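Side-chain contacts in putative transcriptional regulator (Salmonella typhimurium, PDB 1YYV), which is of unknown function but probably binds DNA and regulates transcription: residues 38-41 / 42-46; 107-110 / 111-115. All blocks are in the same frame, centred on the assembly; numbering follows the deposited sequence.

Both interactions are local contacts along the chain within the HxlR-like helix-turn-helix range, and their centres lie about 13 Å apart. Interaction 1 comes first, where helix 35-43 passes into a 3-10 segment; interaction 2 lies at the start of helix 107-121. The two interactions meet at A107, whose CB is 3.9 Å from CD of R45 and 4.3 Å from CG2 of V42. Each also packs on the second subunit. The centre of interaction 1 lies about 6 Å from the centre of the chain and that of interaction 2 about 14 Å, consistent with a DNA-binding domain whose C-terminal helix helps to form the dimer.

Interaction 1 (38-41 / 42-46); sequences VLIL and VALRD
The last turn of helix 35-43, where it passes into the 3-10 segment 44-46, brings V38, I40 and L41 against V42, L44 and R45 in the winged helix-turn-helix fold expected of the HxlR family. Three successive i to i+4 backbone bonds join the segments: V42 N to V38 O, A43 N to L39 O and L44 N to I40 O. The last two are nearly straight at nitrogen, with N-H...O angles of 165°, whereas the first is more bent. Beyond L44 the pattern tightens to i+3, with R45 N bonded to V42 O and D46 N to A43 O.

On one flank I40 and L44 lie side by side and point the same way. The chi1 of I40 (-64°) puts CG1 beside the backbone N and so CG2 anti to it, and I40 CG2 meets CD1 of L44 at 3.7 Å, while CG of L44 rests 3.3 Å from the carbonyl oxygen O of I40. On another flank V42 turns its CG2 back over the preceding turn, 3.3 Å from O of V38 and a looser 4.2 Å from CG1 of V38. R45 passes the carbonyl of L41, its CG 3.2 Å from L41 O; that oxygen accepts a hydrogen bond from the hydroxyl of S103. The arginine chain then bends at chi3 (91°), and its NH2 forms a salt bridge with D104.

I40 faces helix 66-76, touching L66, S69, L70 and L73, and L44 packs on L54 of helix 51-55. L41 and L44 both reach L95 of strand 90-95, while F19 of the second subunit packs on V42 and A43.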
loop_
_atom_site.group_PDB
_atom_site.type_symbol
_atom_site.label_atom_id
_atom_site.label_comp_id
_atom_site.label_asym_id
_atom_site.label_seq_id
_atom_site.Cartn_x
_atom_site.Cartn_y
_atom_site.Cartn_z
ATOM N N VAL A 38 -2.496 6.324 3.884
ATOM C CA VAL A 38 -1.291 6.019 4.644
ATOM C C VAL A 38 -1.042 7.094 5.724
ATOM O O VAL A 38 -0.674 6.795 6.845
ATOM C CB VAL A 38 -0.004 5.957 3.744
ATOM C CG1 VAL A 38 1.257 5.769 4.617
ATOM C CG2 VAL A 38 -0.062 4.829 2.714
ATOM N N LEU A 39 -1.203 8.349 5.348
ATOM C CA LEU A 39 -0.876 9.462 6.197
ATOM C C LEU A 39 -1.887 9.541 7.313
ATOM O O LEU A 39 -1.508 9.739 8.454
ATOM C CB LEU A 39 -0.869 10.767 5.382
ATOM C CG LEU A 39 0.157 10.850 4.248
ATOM C CD1 LEU A 39 0.182 12.266 3.658
ATOM C CD2 LEU A 39 1.532 10.435 4.781
ATOM N N ILE A 40 -3.167 9.363 6.987
ATOM C CA ILE A 40 -4.198 9.234 8.012
ATOM C C ILE A 40 -3.881 8.126 9.003
ATOM O O ILE A 40 -3.922 8.342 10.210
ATOM C CB ILE A 40 -5.602 8.989 7.417
ATOM C CG1 ILE A 40 -6.044 10.192 6.581
ATOM C CG2 ILE A 40 -6.598 8.585 8.556
ATOM C CD1 ILE A 40 -7.158 9.887 5.642
ATOM N N LEU A 41 -3.547 6.950 8.506
ATOM C CA LEU A 41 -3.288 5.810 9.378
ATOM C C LEU A 41 -2.036 5.945 10.232
ATOM O O LEU A 41 -1.978 5.400 11.342
ATOM C CB LEU A 41 -3.234 4.507 8.566
ATOM C CG LEU A 41 -4.578 4.015 8.046
ATOM C CD1 LEU A 41 -4.365 2.818 7.166
ATOM C CD2 LEU A 41 -5.624 3.680 9.173
ATOM N N VAL A 42 -1.030 6.657 9.731
ATOM C CA VAL A 42 0.203 6.856 10.499
ATOM C C VAL A 42 -0.048 7.935 11.542
ATOM O O VAL A 42 0.292 7.739 12.716
ATOM C CB VAL A 42 1.420 7.231 9.606
ATOM C CG1 VAL A 42 2.566 7.825 10.462
ATOM C CG2 VAL A 42 1.911 6.031 8.789
ATOM N N ALA A 43 -0.705 9.030 11.137
ATOM C CA ALA A 43 -1.028 10.121 12.065
ATOM C C ALA A 43 -1.898 9.715 13.287
ATOM O O ALA A 43 -1.622 10.111 14.397
ATOM C CB ALA A 43 -1.663 11.308 11.312
ATOM N N LEU A 44 -2.950 8.930 13.078
ATOM C CA LEU A 44 -3.816 8.540 14.191
ATOM C C LEU A 44 -3.184 7.606 15.248
ATOM O O LEU A 44 -3.786 7.355 16.316
ATOM C CB LEU A 44 -5.107 7.949 13.650
ATOM C CG LEU A 44 -5.902 8.943 12.817
ATOM C CD1 LEU A 44 -7.113 8.246 12.214
ATOM C CD2 LEU A 44 -6.307 10.195 13.645
ATOM N N ARG A 45 -1.979 7.115 14.964
ATOM C CA ARG A 45 -1.243 6.270 15.891
ATOM C C ARG A 45 -0.870 7.106 17.098
ATOM O O ARG A 45 -0.700 6.568 18.204
ATOM C CB ARG A 45 -0.002 5.644 15.240
ATOM C CG ARG A 45 -0.339 4.737 14.047
ATOM C CD ARG A 45 0.856 3.927 13.476
ATOM N NE ARG A 45 0.984 2.613 14.122
ATOM C CZ ARG A 45 2.099 2.223 14.713
ATOM N NH1 ARG A 45 3.146 3.032 14.672
ATOM N NH2 ARG A 45 2.193 1.047 15.327
ATOM N N ASP A 46 -0.791 8.417 16.882
ATOM C CA ASP A 46 -0.566 9.373 17.967
ATOM C C ASP A 46 -1.790 9.676 18.824
ATOM O O ASP A 46 -1.645 10.221 19.905
ATOM C CB ASP A 46 -0.002 10.683 17.424
ATOM C CG ASP A 46 1.241 10.474 16.582
ATOM O OD1 ASP A 46 2.152 9.716 17.018
ATOM O OD2 ASP A 46 1.313 11.081 15.486
#

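Interaction 2 (107-110 / 111-115); sequences AALA and DWIEL
A110 and D111 adjoin at the start of helix 107-121, the last helix of this HxlR-like chain, and with L109 they have the most surface buried here. All three belong to two turns of regular alpha-helix in which D111 N, W112 N, I113 N and E114 N bond to the carbonyl oxygens of A107, A108, L109 and A110 in turn. The bond from E114 N to A110 O is the straightest, at 169°, and that from I113 N to L109 O is more bent, at 148°.

D111 folds back toward the N-terminal end of the helix. With CG beside its own nitrogen (chi1 -72°), its carboxylate carbon CG comes within 3.2 Å of A107 O. OD1 of D111 lies 3.4 Å from A107 O, an approach of two acceptors, while A107 O takes its hydrogen bond from D111 N at 2.8 Å.

L109 and I113, one turn apart, share an apolar flank. CD1 of L109 and CD1 of I113 come to 4.3 Å. CG1 of I113 runs past the leucine carbonyl, 3.2 Å from L109 O. This flank faces the second subunit, where V106 of that chain packs on L109 and V28 of that chain on I113.

A110 is buried beside L18 of the second subunit, whose backbone N is hydrogen-bonded to OE2 of E114, tying this turn to the N-terminal region of the partner chain. The glutamate reaches it by running along the helix: extended beyond CG, E114 passes its own CG 3.1 Å from A110 O.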
loop_
_atom_site.group_PDB
_atom_site.type_symbol
_atom_site.label_atom_id
_atom_site.label_comp_id
_atom_site.label_asym_id
_atom_site.label_seq_id
_atom_site.Cartn_x
_atom_site.Cartn_y
_atom_site.Cartn_z
ATOM N N ALA A 107 2.522 1.399 8.750
ATOM C CA ALA A 107 3.659 2.100 9.366
ATOM C C ALA A 107 5.013 1.396 9.335
ATOM O O ALA A 107 6.039 2.036 9.156
ATOM C CB ALA A 107 3.317 2.551 10.812
ATOM N N ALA A 108 5.039 0.097 9.567
ATOM C CA ALA A 108 6.262 -0.674 9.351
ATOM C C ALA A 108 6.782 -0.454 7.925
ATOM O O ALA A 108 7.966 -0.189 7.730
ATOM C CB ALA A 108 6.044 -2.179 9.641
ATOM N N LEU A 109 5.891 -0.524 6.942
ATOM C CA LEU A 109 6.267 -0.316 5.526
ATOM C C LEU A 109 6.727 1.116 5.215
ATOM O O LEU A 109 7.761 1.306 4.564
ATOM C CB LEU A 109 5.128 -0.732 4.576
ATOM C CG LEU A 109 5.286 -0.579 3.058
ATOM C CD1 LEU A 109 6.343 -1.510 2.500
ATOM C CD2 LEU A 109 3.944 -0.824 2.420
ATOM N N ALA A 110 5.950 2.104 5.657
ATOM C CA ALA A 110 6.303 3.521 5.525
ATOM C C ALA A 110 7.666 3.847 6.186
ATOM O O ALA A 110 8.530 4.494 5.574
ATOM C CB ALA A 110 5.215 4.380 6.140
ATOM N N ASP A 111 7.833 3.408 7.437
ATOM C CA ASP A 111 9.122 3.488 8.105
ATOM C C ASP A 111 10.258 2.830 7.358
ATOM O O ASP A 111 11.340 3.396 7.284
ATOM C CB ASP A 111 9.051 2.938 9.535
ATOM C CG ASP A 111 8.299 3.866 10.465
ATOM O OD1 ASP A 111 7.748 4.896 9.964
ATOM O OD2 ASP A 111 8.252 3.567 11.698
ATOM N N TRP A 112 10.040 1.635 6.826
ATOM C CA TRP A 112 11.119 0.941 6.107
ATOM C C TRP A 112 11.573 1.773 4.917
ATOM O O TRP A 112 12.770 1.836 4.583
ATOM C CB TRP A 112 10.679 -0.450 5.619
ATOM C CG TRP A 112 11.805 -1.227 4.976
ATOM C CD1 TRP A 112 12.610 -2.151 5.578
ATOM C CD2 TRP A 112 12.271 -1.121 3.616
ATOM N NE1 TRP A 112 13.522 -2.642 4.672
ATOM C CE2 TRP A 112 13.337 -2.024 3.468
ATOM C CE3 TRP A 112 11.886 -0.347 2.509
ATOM C CZ2 TRP A 112 14.027 -2.177 2.265
ATOM C CZ3 TRP A 112 12.588 -0.490 1.326
ATOM C CH2 TRP A 112 13.616 -1.417 1.202
ATOM N N ILE A 113 10.593 2.383 4.270
ATOM C CA ILE A 113 10.844 3.159 3.066
ATOM C C ILE A 113 11.576 4.465 3.412
ATOM O O ILE A 113 12.573 4.774 2.787
ATOM C CB ILE A 113 9.560 3.407 2.263
ATOM C CG1 ILE A 113 9.029 2.090 1.708
ATOM C CG2 ILE A 113 9.815 4.369 1.130
ATOM C CD1 ILE A 113 7.764 2.222 0.903
ATOM N N GLU A 114 11.112 5.193 4.428
ATOM C CA GLU A 114 11.770 6.424 4.865
ATOM C C GLU A 114 13.244 6.155 5.251
ATOM O O GLU A 114 14.141 6.897 4.897
ATOM C CB GLU A 114 10.979 7.055 6.009
ATOM C CG GLU A 114 9.517 7.418 5.652
ATOM C CD GLU A 114 8.686 7.868 6.878
ATOM O OE1 GLU A 114 8.786 7.217 7.961
ATOM O OE2 GLU A 114 7.911 8.861 6.762
ATOM N N LEU A 115 13.477 5.031 5.915
ATOM C CA LEU A 115 14.792 4.587 6.365
ATOM C C LEU A 115 15.733 4.085 5.259
ATOM O O LEU A 115 16.945 4.270 5.355
ATOM C CB LEU A 115 14.542 3.480 7.392
ATOM C CG LEU A 115 15.494 2.678 8.285
ATOM C CD1 LEU A 115 16.946 3.177 8.365
ATOM C CD2 LEU A 115 14.841 2.700 9.667
#